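Local coordinates for protein flavodoxin (Lactobacillus reuteri, PDB 5VEG) that binds flavin mononucleotide and probably acts as a low-potential electron donor to redox enzymes, in association with a bacterial microcompartment for propanediol use, at residues 35-40 against 62-67; 107-112 against 137-142; 127-132 against 150-155. All coordinates share one frame; numbering follows the deposited sequence.

Contact 1: residues 35-40 against 62-67. With FMN (flavin mononucleotide), chain D.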
loop_
_atom_site.group_PDB
_atom_site.type_symbol
_atom_site.label_atom_id
_atom_site.label_comp_id
_atom_site.label_asym_id
_atom_site.label_seq_id
_atom_site.Cartn_x
_atom_site.Cartn_y
_atom_site.Cartn_z
ATOM N N VAL A 35 0.195 6.730 3.531
ATOM C CA VAL A 35 -0.597 5.570 3.112
ATOM C C VAL A 35 -1.695 6.063 2.187
ATOM O O VAL A 35 -2.545 6.865 2.594
ATOM C CB VAL A 35 -1.196 4.813 4.311
ATOM C CG1 VAL A 35 -2.084 3.679 3.832
ATOM C CG2 VAL A 35 -0.095 4.279 5.214
ATOM N N VAL A 36 -1.689 5.600 0.946
ATOM C CA VAL A 36 -2.798 5.890 0.049
ATOM C C VAL A 36 -3.613 4.619 -0.141
ATOM O O VAL A 36 -3.084 3.502 -0.128
ATOM C CB VAL A 36 -2.352 6.469 -1.310
ATOM C CG1 VAL A 36 -1.610 7.811 -1.103
ATOM C CG2 VAL A 36 -1.491 5.481 -2.062
ATOM N N TYR A 37 -4.919 4.793 -0.321
ATOM C CA TYR A 37 -5.795 3.653 -0.554
ATOM C C TYR A 37 -6.688 3.928 -1.748
ATOM O O TYR A 37 -6.986 5.083 -2.080
ATOM C CB TYR A 37 -6.661 3.309 0.683
ATOM C CG TYR A 37 -7.590 4.429 1.122
ATOM C CD1 TYR A 37 -8.876 4.551 0.592
ATOM C CD2 TYR A 37 -7.175 5.366 2.066
ATOM C CE1 TYR A 37 -9.712 5.585 0.985
ATOM C CE2 TYR A 37 -8.003 6.392 2.466
ATOM C CZ TYR A 37 -9.262 6.500 1.923
ATOM O OH TYR A 37 -10.075 7.523 2.334
ATOM N N ALA A 38 -7.105 2.848 -2.400
ATOM C CA ALA A 38 -8.186 2.893 -3.373
ATOM C C ALA A 38 -9.278 1.959 -2.888
ATOM O O ALA A 38 -8.987 0.854 -2.420
ATOM C CB ALA A 38 -7.717 2.493 -4.769
ATOM N N THR A 39 -10.529 2.403 -2.971
ATOM C CA THR A 39 -11.569 1.570 -2.392
ATOM C C THR A 39 -12.919 1.922 -2.998
ATOM O O THR A 39 -13.138 3.040 -3.476
ATOM C CB THR A 39 -11.591 1.712 -0.865
ATOM O OG1 THR A 39 -12.501 0.757 -0.312
ATOM C CG2 THR A 39 -12.001 3.127 -0.446
ATOM N N MET A 40 -13.818 0.941 -2.971
ATOM C CA MET A 40 -15.210 1.163 -3.349
ATOM C C MET A 40 -16.190 0.768 -2.255
ATOM O O MET A 40 -17.153 1.497 -2.013
ATOM C CB MET A 40 -15.529 0.417 -4.644
ATOM C CG MET A 40 -14.786 1.017 -5.815
ATOM S SD MET A 40 -15.499 0.620 -7.414
ATOM C CE MET A 40 -15.790 -1.092 -7.151
ATOM N N VAL A 62 1.985 9.749 10.245
ATOM C CA VAL A 62 1.357 9.122 9.089
ATOM C C VAL A 62 0.410 10.110 8.427
ATOM O O VAL A 62 -0.444 10.705 9.092
ATOM C CB VAL A 62 0.590 7.846 9.482
ATOM C CG1 VAL A 62 -0.161 7.281 8.263
ATOM C CG2 VAL A 62 1.520 6.800 10.066
ATOM N N THR A 63 0.545 10.254 7.114
ATOM C CA THR A 63 -0.472 10.875 6.280
ATOM C C THR A 63 -1.239 9.772 5.557
ATOM O O THR A 63 -0.634 8.822 5.047
ATOM C CB THR A 63 0.165 11.829 5.268
ATOM O OG1 THR A 63 1.071 12.706 5.950
ATOM C CG2 THR A 63 -0.897 12.647 4.549
ATOM N N GLU A 64 -2.562 9.887 5.532
ATOM C CA GLU A 64 -3.416 8.916 4.865
ATOM C C GLU A 64 -4.312 9.660 3.888
ATOM O O GLU A 64 -4.925 10.664 4.257
ATOM C CB GLU A 64 -4.263 8.128 5.873
ATOM C CG GLU A 64 -5.097 7.013 5.236
ATOM C CD GLU A 64 -5.913 6.193 6.243
ATOM O OE1 GLU A 64 -5.940 6.529 7.444
ATOM O OE2 GLU A 64 -6.532 5.198 5.821
ATOM N N SER A 65 -4.393 9.175 2.651
ATOM C CA SER A 65 -5.263 9.823 1.676
ATOM C C SER A 65 -5.780 8.799 0.676
ATOM O O SER A 65 -5.244 7.697 0.554
ATOM C CB SER A 65 -4.530 10.962 0.948
ATOM O OG SER A 65 -3.325 10.494 0.373
ATOM N N GLU A 66 -6.844 9.168 -0.029
ATOM C CA GLU A 66 -7.371 8.343 -1.109
ATOM C C GLU A 66 -6.576 8.591 -2.388
ATOM O O GLU A 66 -6.101 9.704 -2.644
ATOM C CB GLU A 66 -8.854 8.643 -1.348
ATOM C CG GLU A 66 -9.583 7.640 -2.265
ATOM C CD GLU A 66 -9.626 8.113 -3.700
ATOM O OE1 GLU A 66 -9.492 7.273 -4.607
ATOM O OE2 GLU A 66 -9.773 9.338 -3.931
ATOM N N ILE A 67 -6.450 7.542 -3.205
ATOM C CA ILE A 67 -5.482 7.580 -4.297
ATOM C C ILE A 67 -5.851 8.640 -5.334
ATOM O O ILE A 67 -4.974 9.317 -5.877
ATOM C CB ILE A 67 -5.329 6.182 -4.925
ATOM C CG1 ILE A 67 -4.093 6.121 -5.821
ATOM C CG2 ILE A 67 -6.593 5.753 -5.683
ATOM C CD1 ILE A 67 -3.565 4.693 -5.995
HETATM N N1 FMN D . -10.721 -9.348 -6.299
HETATM C C2 FMN D . -9.515 -9.859 -6.731
HETATM O O2 FMN D . -8.641 -10.124 -5.910
HETATM N N3 FMN D . -9.293 -10.087 -8.072
HETATM C C4 FMN D . -10.275 -9.807 -9.000
HETATM O O4 FMN D . -10.046 -10.014 -10.187
HETATM C C4A FMN D . -11.503 -9.295 -8.578
HETATM N N5 FMN D . -12.506 -9.003 -9.487
HETATM C C5A FMN D . -13.710 -8.489 -9.021
HETATM C C6 FMN D . -14.746 -8.189 -9.912
HETATM C C7 FMN D . -15.958 -7.672 -9.438
HETATM C C7M FMN D . -17.078 -7.349 -10.390
HETATM C C8 FMN D . -16.143 -7.467 -8.076
HETATM C C8M FMN D . -17.448 -6.918 -7.570
HETATM C C9 FMN D . -15.119 -7.768 -7.181
HETATM C C9A FMN D . -13.908 -8.265 -7.661
HETATM N N10 FMN D . -12.903 -8.546 -6.763
HETATM C C10 FMN D . -11.713 -9.070 -7.218
HETATM C "C1'" FMN D . -13.155 -8.360 -5.296
HETATM C "C2'" FMN D . -12.745 -7.040 -4.657
HETATM O "O2'" FMN D . -11.381 -6.824 -4.910
HETATM C "C3'" FMN D . -12.935 -7.270 -3.168
HETATM O "O3'" FMN D . -14.305 -7.387 -2.834
HETATM C "C4'" FMN D . -12.319 -6.173 -2.324
HETATM O "O4'" FMN D . -12.459 -6.531 -0.972
HETATM C "C5'" FMN D . -13.050 -4.859 -2.538
HETATM O "O5'" FMN D . -12.297 -3.870 -1.868
HETATM P P FMN D . -12.952 -2.444 -1.501
HETATM O O1P FMN D . -14.062 -2.685 -0.501
HETATM O O2P FMN D . -11.853 -1.616 -0.859
HETATM O O3P FMN D . -13.533 -1.804 -2.726
HETATM O O HOH W 1 -10.571 4.822 -4.382
#
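The carbonyl oxygen S65 O takes a hydrogen bond from Y37 N (3.1 Å), backed by a weaker C-H...O contact from V36 CA. This pattern belongs to a parallel ladder in which V35, V36 and Y37 pair with E64, S65 and E66, the short axes of the two strands crossing at 21°. V35 N meets T63 O at 2.7 Å, S65 N returns to V35 O, and I67 N closes the ladder on Y37 O at 2.8 Å.

The ring of Y37 lies across the strand of its partner. Its CG sits between the backbone N and the carbonyl carbon (chi1 61°), and the ring takes E66 CA over its centre in a CH-pi contact, 4.0 Å from the centroid. The carboxylate of E64 stands almost perpendicular to this ring, 80° between planes, with OE2 near CD2. E66 reaches S68 OG through OE2, while a water bridges its OE1 to T39 N. On the other face of the sheet, A38 CB packs on I67 CG2 at 3.6 Å, and V36 CG1 rests against S65 OG, which is bonded to T70 OG1 and H34 NE2.

From T39 on, the chain forms part of the phosphate-binding loop of the flavodoxin fold: T39 OG1 bonds FMN O2P at 2.5 Å and M40 N bonds FMN O3P at 2.8 Å, with T41 and N44 adding further bonds to the cofactor. Strand 31-38 runs between the outermost strand 60-66 and strand 80-85; V35 and E64 pack against helix 43-56, which links the pair as a beta-alpha-beta unit, and V36 and I67 meet F100 of helix 98-105.

Contact 2: residues 107-112 against 137-142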
loop_
_atom_site.group_PDB
_atom_site.type_symbol
_atom_site.label_atom_id
_atom_site.label_comp_id
_atom_site.label_asym_id
_atom_site.label_seq_id
_atom_site.Cartn_x
_atom_site.Cartn_y
_atom_site.Cartn_z
ATOM N N THR A 107 8.982 8.128 -11.144
ATOM C CA THR A 107 9.633 8.901 -10.100
ATOM C C THR A 107 10.820 8.133 -9.531
ATOM O O THR A 107 10.757 6.913 -9.362
ATOM C CB THR A 107 8.632 9.239 -8.994
ATOM O OG1 THR A 107 7.455 9.804 -9.585
ATOM C CG2 THR A 107 9.212 10.247 -8.026
ATOM N N ASP A 108 11.909 8.849 -9.252
ATOM C CA ASP A 108 13.077 8.267 -8.586
ATOM C C ASP A 108 12.777 8.172 -7.096
ATOM O O ASP A 108 12.832 9.171 -6.377
ATOM C CB ASP A 108 14.324 9.107 -8.844
ATOM C CG ASP A 108 15.585 8.462 -8.307
ATOM O OD1 ASP A 108 15.498 7.338 -7.775
ATOM O OD2 ASP A 108 16.674 9.066 -8.424
ATOM N N LEU A 109 12.463 6.961 -6.620
ATOM C CA LEU A 109 12.165 6.716 -5.214
ATOM C C LEU A 109 13.319 6.025 -4.487
ATOM O O LEU A 109 13.104 5.300 -3.514
ATOM C CB LEU A 109 10.877 5.899 -5.078
ATOM C CG LEU A 109 9.676 6.616 -5.701
ATOM C CD1 LEU A 109 8.375 5.831 -5.518
ATOM C CD2 LEU A 109 9.564 8.024 -5.126
ATOM N N THR A 110 14.545 6.238 -4.945
ATOM C CA THR A 110 15.716 5.730 -4.235
ATOM C C THR A 110 15.746 6.268 -2.805
ATOM O O THR A 110 15.508 7.457 -2.573
ATOM C CB THR A 110 16.983 6.139 -4.988
ATOM O OG1 THR A 110 16.918 5.632 -6.326
ATOM C CG2 THR A 110 18.236 5.619 -4.292
ATOM N N GLY A 111 16.016 5.385 -1.844
ATOM C CA GLY A 111 15.995 5.749 -0.443
ATOM C C GLY A 111 14.634 5.675 0.223
ATOM O O GLY A 111 14.552 5.821 1.449
ATOM N N LYS A 112 13.560 5.475 -0.533
ATOM C CA LYS A 112 12.242 5.334 0.072
ATOM C C LYS A 112 11.980 3.865 0.388
ATOM O O LYS A 112 12.420 2.980 -0.344
ATOM C CB LYS A 112 11.153 5.889 -0.848
ATOM C CG LYS A 112 11.397 7.347 -1.294
ATOM C CD LYS A 112 11.481 8.299 -0.096
ATOM C CE LYS A 112 11.695 9.750 -0.550
ATOM N NZ LYS A 112 11.172 10.746 0.424
ATOM N N ASP A 137 5.595 -4.108 -8.103
ATOM C CA ASP A 137 6.465 -3.930 -9.263
ATOM C C ASP A 137 6.723 -2.451 -9.555
ATOM O O ASP A 137 7.848 -2.069 -9.886
ATOM C CB ASP A 137 5.855 -4.618 -10.487
ATOM C CG ASP A 137 6.006 -6.137 -10.442
ATOM O OD1 ASP A 137 6.798 -6.647 -9.621
ATOM O OD2 ASP A 137 5.337 -6.818 -11.239
ATOM N N ALA A 138 5.700 -1.598 -9.458
ATOM C CA ALA A 138 5.931 -0.189 -9.771
ATOM C C ALA A 138 6.942 0.427 -8.811
ATOM O O ALA A 138 7.812 1.213 -9.223
ATOM C CB ALA A 138 4.625 0.600 -9.736
ATOM N N PHE A 139 6.827 0.105 -7.520
ATOM C CA PHE A 139 7.794 0.613 -6.553
ATOM C C PHE A 139 9.194 0.111 -6.875
ATOM O O PHE A 139 10.182 0.837 -6.705
ATOM C CB PHE A 139 7.386 0.199 -5.135
ATOM C CG PHE A 139 6.386 1.135 -4.475
ATOM C CD1 PHE A 139 6.707 2.469 -4.243
ATOM C CD2 PHE A 139 5.134 0.668 -4.070
ATOM C CE1 PHE A 139 5.806 3.318 -3.617
ATOM C CE2 PHE A 139 4.231 1.498 -3.457
ATOM C CZ PHE A 139 4.562 2.831 -3.227
ATOM N N LYS A 140 9.296 -1.133 -7.352
ATOM C CA LYS A 140 10.592 -1.689 -7.723
ATOM C C LYS A 140 11.223 -0.906 -8.869
ATOM O O LYS A 140 12.401 -0.541 -8.798
ATOM C CB LYS A 140 10.456 -3.165 -8.104
ATOM C CG LYS A 140 10.174 -4.109 -6.948
ATOM C CD LYS A 140 10.552 -5.553 -7.316
ATOM C CE LYS A 140 9.948 -6.577 -6.351
ATOM N NZ LYS A 140 8.598 -7.062 -6.797
ATOM N N LYS A 141 10.460 -0.645 -9.943
ATOM C CA LYS A 141 10.998 0.153 -11.047
ATOM C C LYS A 141 11.381 1.553 -10.585
ATOM O O LYS A 141 12.326 2.147 -11.113
ATOM C CB LYS A 141 9.994 0.281 -12.201
ATOM C CG LYS A 141 9.095 -0.901 -12.432
ATOM C CD LYS A 141 9.714 -1.929 -13.367
ATOM C CE LYS A 141 8.973 -3.261 -13.270
ATOM N NZ LYS A 141 9.670 -4.207 -12.334
ATOM N N ALA A 142 10.643 2.105 -9.627
ATOM C CA ALA A 142 10.956 3.431 -9.122
ATOM C C ALA A 142 12.221 3.447 -8.281
ATOM O O ALA A 142 12.707 4.533 -7.947
ATOM C CB ALA A 142 9.783 3.963 -8.304
#
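L109 reaches A142 and F139 with CG anti to its carbonyl carbon (chi1 -60°), and the anti second torsion (chi2 -178°) carries CD1 to a point 3.6 Å from A142 CB and 4.0 Å from F139 CD1. The contact joins the loop before strand 113-120 of the flavodoxin fold to helix 130-141, and the loop is built from an Asx turn at D108 running into a type II beta turn from L109 to K112. F139 offers L109 CD1 its ring edge, near the ring plane, while its ring stacks with Y114 and its side chain also touches L104.

In the Asx turn D108 OD1 takes two bonds from one residue. T110 OG1 comes in on the syn lone pair at 2.7 Å; T110 N, 3.2 Å from D108 OD1, arrives from above the carboxylate plane. These bonds tie T110 back to D108, around L109, whose N faces A142. L109 also touches M76 and L104, making the apolar part of the contact continuous with helix 98-105.

The one hydrogen bond between the segments runs from L109 N to A142 O, 2.8 Å long with an angle of 160° at the hydrogen. The methyl carbon A142 CB lies 3.3 Å from T107 O.

Contact 3: residues 127-132 against 150-155. With FMN (flavin mononucleotide), chain D.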
loop_
_atom_site.group_PDB
_atom_site.type_symbol
_atom_site.label_atom_id
_atom_site.label_comp_id
_atom_site.label_asym_id
_atom_site.label_seq_id
_atom_site.Cartn_x
_atom_site.Cartn_y
_atom_site.Cartn_z
ATOM N N TYR A 127 -6.092 -14.202 -10.342
ATOM C CA TYR A 127 -6.309 -12.763 -10.352
ATOM C C TYR A 127 -6.488 -12.193 -8.950
ATOM O O TYR A 127 -6.859 -11.022 -8.808
ATOM C CB TYR A 127 -7.518 -12.426 -11.230
ATOM C CG TYR A 127 -7.219 -12.670 -12.693
ATOM C CD1 TYR A 127 -6.132 -12.054 -13.308
ATOM C CD2 TYR A 127 -7.990 -13.544 -13.444
ATOM C CE1 TYR A 127 -5.836 -12.285 -14.640
ATOM C CE2 TYR A 127 -7.707 -13.780 -14.778
ATOM C CZ TYR A 127 -6.629 -13.147 -15.369
ATOM O OH TYR A 127 -6.347 -13.389 -16.687
ATOM N N PHE A 128 -6.252 -13.002 -7.912
ATOM C CA PHE A 128 -6.341 -12.562 -6.526
ATOM C C PHE A 128 -5.369 -11.427 -6.221
ATOM O O PHE A 128 -4.153 -11.622 -6.244
ATOM C CB PHE A 128 -6.065 -13.735 -5.579
ATOM C CG PHE A 128 -6.180 -13.383 -4.112
ATOM C CD1 PHE A 128 -7.324 -12.766 -3.624
ATOM C CD2 PHE A 128 -5.144 -13.703 -3.219
ATOM C CE1 PHE A 128 -7.439 -12.442 -2.268
ATOM C CE2 PHE A 128 -5.242 -13.403 -1.865
ATOM C CZ PHE A 128 -6.389 -12.767 -1.381
ATOM N N ASN A 129 -5.891 -10.243 -5.926
ATOM C CA ASN A 129 -5.065 -9.109 -5.481
ATOM C C ASN A 129 -3.941 -8.779 -6.466
ATOM O O ASN A 129 -2.841 -8.413 -6.065
ATOM C CB ASN A 129 -4.489 -9.366 -4.078
ATOM C CG ASN A 129 -5.391 -8.837 -2.986
ATOM O OD1 ASN A 129 -5.880 -7.713 -3.078
ATOM N ND2 ASN A 129 -5.632 -9.644 -1.959
ATOM N N THR A 130 -4.205 -8.907 -7.770
ATOM C CA THR A 130 -3.167 -8.592 -8.749
ATOM C C THR A 130 -2.717 -7.133 -8.648
ATOM O O THR A 130 -1.591 -6.801 -9.029
ATOM C CB THR A 130 -3.658 -8.868 -10.172
ATOM O OG1 THR A 130 -4.855 -8.124 -10.416
ATOM C CG2 THR A 130 -3.966 -10.318 -10.361
ATOM N N THR A 131 -3.579 -6.248 -8.159
ATOM C CA THR A 131 -3.175 -4.849 -8.050
ATOM C C THR A 131 -2.016 -4.687 -7.073
ATOM O O THR A 131 -1.143 -3.828 -7.273
ATOM C CB THR A 131 -4.381 -4.004 -7.642
ATOM O OG1 THR A 131 -5.349 -4.040 -8.699
ATOM C CG2 THR A 131 -3.989 -2.546 -7.356
ATOM N N VAL A 132 -1.987 -5.509 -6.022
ATOM C CA VAL A 132 -0.870 -5.500 -5.089
ATOM C C VAL A 132 0.426 -5.829 -5.811
ATOM O O VAL A 132 1.451 -5.163 -5.613
ATOM C CB VAL A 132 -1.150 -6.476 -3.928
ATOM C CG1 VAL A 132 0.049 -6.573 -3.002
ATOM C CG2 VAL A 132 -2.399 -6.025 -3.169
ATOM N N LYS A 150 4.659 -8.169 0.706
ATOM C CA LYS A 150 3.337 -7.669 0.356
ATOM C C LYS A 150 2.256 -8.493 1.051
ATOM O O LYS A 150 2.419 -9.695 1.294
ATOM C CB LYS A 150 3.142 -7.684 -1.169
ATOM C CG LYS A 150 3.087 -9.063 -1.792
ATOM C CD LYS A 150 3.048 -8.996 -3.313
ATOM C CE LYS A 150 4.433 -9.130 -3.927
ATOM N NZ LYS A 150 4.294 -9.525 -5.350
ATOM N N VAL A 151 1.143 -7.838 1.396
ATOM C CA VAL A 151 0.085 -8.488 2.169
ATOM C C VAL A 151 -1.184 -8.555 1.322
ATOM O O VAL A 151 -1.716 -7.524 0.891
ATOM C CB VAL A 151 -0.172 -7.784 3.509
ATOM C CG1 VAL A 151 -1.328 -8.443 4.232
ATOM C CG2 VAL A 151 1.077 -7.849 4.381
ATOM N N LYS A 152 -1.690 -9.767 1.126
ATOM C CA LYS A 152 -2.853 -10.036 0.288
ATOM C C LYS A 152 -3.968 -10.567 1.178
ATOM O O LYS A 152 -3.861 -11.666 1.732
ATOM C CB LYS A 152 -2.510 -11.030 -0.816
ATOM C CG LYS A 152 -1.654 -10.449 -1.932
ATOM C CD LYS A 152 -1.622 -11.431 -3.097
ATOM C CE LYS A 152 -1.059 -10.811 -4.360
ATOM N NZ LYS A 152 -1.327 -11.691 -5.540
ATOM N N ILE A 153 -5.031 -9.794 1.309
ATOM C CA ILE A 153 -6.112 -10.101 2.233
ATOM C C ILE A 153 -7.333 -10.544 1.437
ATOM O O ILE A 153 -7.608 -10.017 0.349
ATOM C CB ILE A 153 -6.413 -8.878 3.118
ATOM C CG1 ILE A 153 -5.282 -8.712 4.138
ATOM C CG2 ILE A 153 -7.772 -9.008 3.814
ATOM C CD1 ILE A 153 -5.076 -7.284 4.599
ATOM N N ASP A 154 -8.057 -11.522 1.976
ATOM C CA ASP A 154 -9.309 -11.980 1.376
ATOM C C ASP A 154 -10.468 -11.223 2.022
ATOM O O ASP A 154 -10.810 -11.470 3.184
ATOM C CB ASP A 154 -9.456 -13.492 1.542
ATOM C CG ASP A 154 -10.711 -14.040 0.866
ATOM O OD1 ASP A 154 -10.907 -13.822 -0.345
ATOM O OD2 ASP A 154 -11.507 -14.702 1.549
ATOM N N LEU A 155 -11.057 -10.293 1.270
ATOM C CA LEU A 155 -12.276 -9.569 1.657
ATOM C C LEU A 155 -11.972 -8.752 2.908
ATOM O O LEU A 155 -11.008 -7.962 2.908
ATOM C CB LEU A 155 -13.444 -10.562 1.793
ATOM C CG LEU A 155 -13.914 -11.306 0.549
ATOM C CD1 LEU A 155 -15.218 -12.050 0.849
ATOM C CD2 LEU A 155 -14.096 -10.369 -0.644
HETATM N N1 FMN D . -10.721 -9.348 -6.299
HETATM C C2 FMN D . -9.515 -9.859 -6.731
HETATM O O2 FMN D . -8.641 -10.124 -5.910
HETATM N N3 FMN D . -9.293 -10.087 -8.072
HETATM C C4 FMN D . -10.275 -9.807 -9.000
HETATM O O4 FMN D . -10.046 -10.014 -10.187
HETATM C C4A FMN D . -11.503 -9.295 -8.578
HETATM N N5 FMN D . -12.506 -9.003 -9.487
HETATM C C5A FMN D . -13.710 -8.489 -9.021
HETATM C C6 FMN D . -14.746 -8.189 -9.912
HETATM C C7 FMN D . -15.958 -7.672 -9.438
HETATM C C7M FMN D . -17.078 -7.349 -10.390
HETATM C C8 FMN D . -16.143 -7.467 -8.076
HETATM C C8M FMN D . -17.448 -6.918 -7.570
HETATM C C9 FMN D . -15.119 -7.768 -7.181
HETATM C C9A FMN D . -13.908 -8.265 -7.661
HETATM N N10 FMN D . -12.903 -8.546 -6.763
HETATM C C10 FMN D . -11.713 -9.070 -7.218
HETATM C "C1'" FMN D . -13.155 -8.360 -5.296
HETATM C "C2'" FMN D . -12.745 -7.040 -4.657
HETATM O "O2'" FMN D . -11.381 -6.824 -4.910
HETATM C "C3'" FMN D . -12.935 -7.270 -3.168
HETATM O "O3'" FMN D . -14.305 -7.387 -2.834
HETATM C "C4'" FMN D . -12.319 -6.173 -2.324
HETATM O "O4'" FMN D . -12.459 -6.531 -0.972
HETATM C "C5'" FMN D . -13.050 -4.859 -2.538
HETATM O "O5'" FMN D . -12.297 -3.870 -1.868
HETATM P P FMN D . -12.952 -2.444 -1.501
HETATM O O1P FMN D . -14.062 -2.685 -0.501
HETATM O O2P FMN D . -11.853 -1.616 -0.859
HETATM O O3P FMN D . -13.533 -1.804 -2.726
#
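K152 runs extended from CG to its ammonium, alongside F128 but in the opposite direction, and ends with NZ 2.9 Å from F128 O, almost in line with that carbonyl (C=O...N 163°). On the way its CG and CD pass N129 CB. NZ also makes a salt bridge with D133, which pairs with K150 NZ as well. F128 has CG anti to its backbone N (chi1 -178°), which directs the ring to the strand end: CZ comes within 3.5 Å of I153 O, and D154 N lies at the ring edge, in plane.

N129 sends its side chain back over the same ring, with ND2 3.2 Å above the plane and offset toward the rim. ND2 donates to I153 O at 3.1 Å from above the carbonyl plane, although that oxygen lies close to the amide plane of N129. Toward the start of strand 151-154, K150 lays CB and CD against V132 CG1, with K150 CB 3.8 Å from it.

Residues 127 to 130 form a type II beta turn, with N129 in the left-handed region (phi 55°). The turn faces the pyrimidine side of the flavin: FMN N3 donates to Y127 O at 2.7 Å, and N129 N donates to FMN O2 at 2.8 Å. F128 O and N129 N belong to one peptide, gripped by lysine at its oxygen and by flavin at its nitrogen. The K152 charge would polarise this peptide and may make N129 N a stronger donor to FMN O2.

Contact 1 lies nearest the centre of the chain; contact 3 joins the edge strand 145-154 to the start of helix 130-141, and contact 2, farthest out, joins the other end of that helix to a loop. Contacts 1 and 3 involve the two outermost strands, 60-66 and 145-154, and both reach FMN: phosphate at 35-40, flavin ring at 127-132. Their chemistry follows this placement. Contact 1 is a main-chain ladder, contact 3 depends on lysine and asparagine side chains gripping carbonyls, and contact 2, away from the cofactor, combines a small apolar cluster with one backbone bond. All three are partly buried, but exposed residues touch only in contacts 1 and 2.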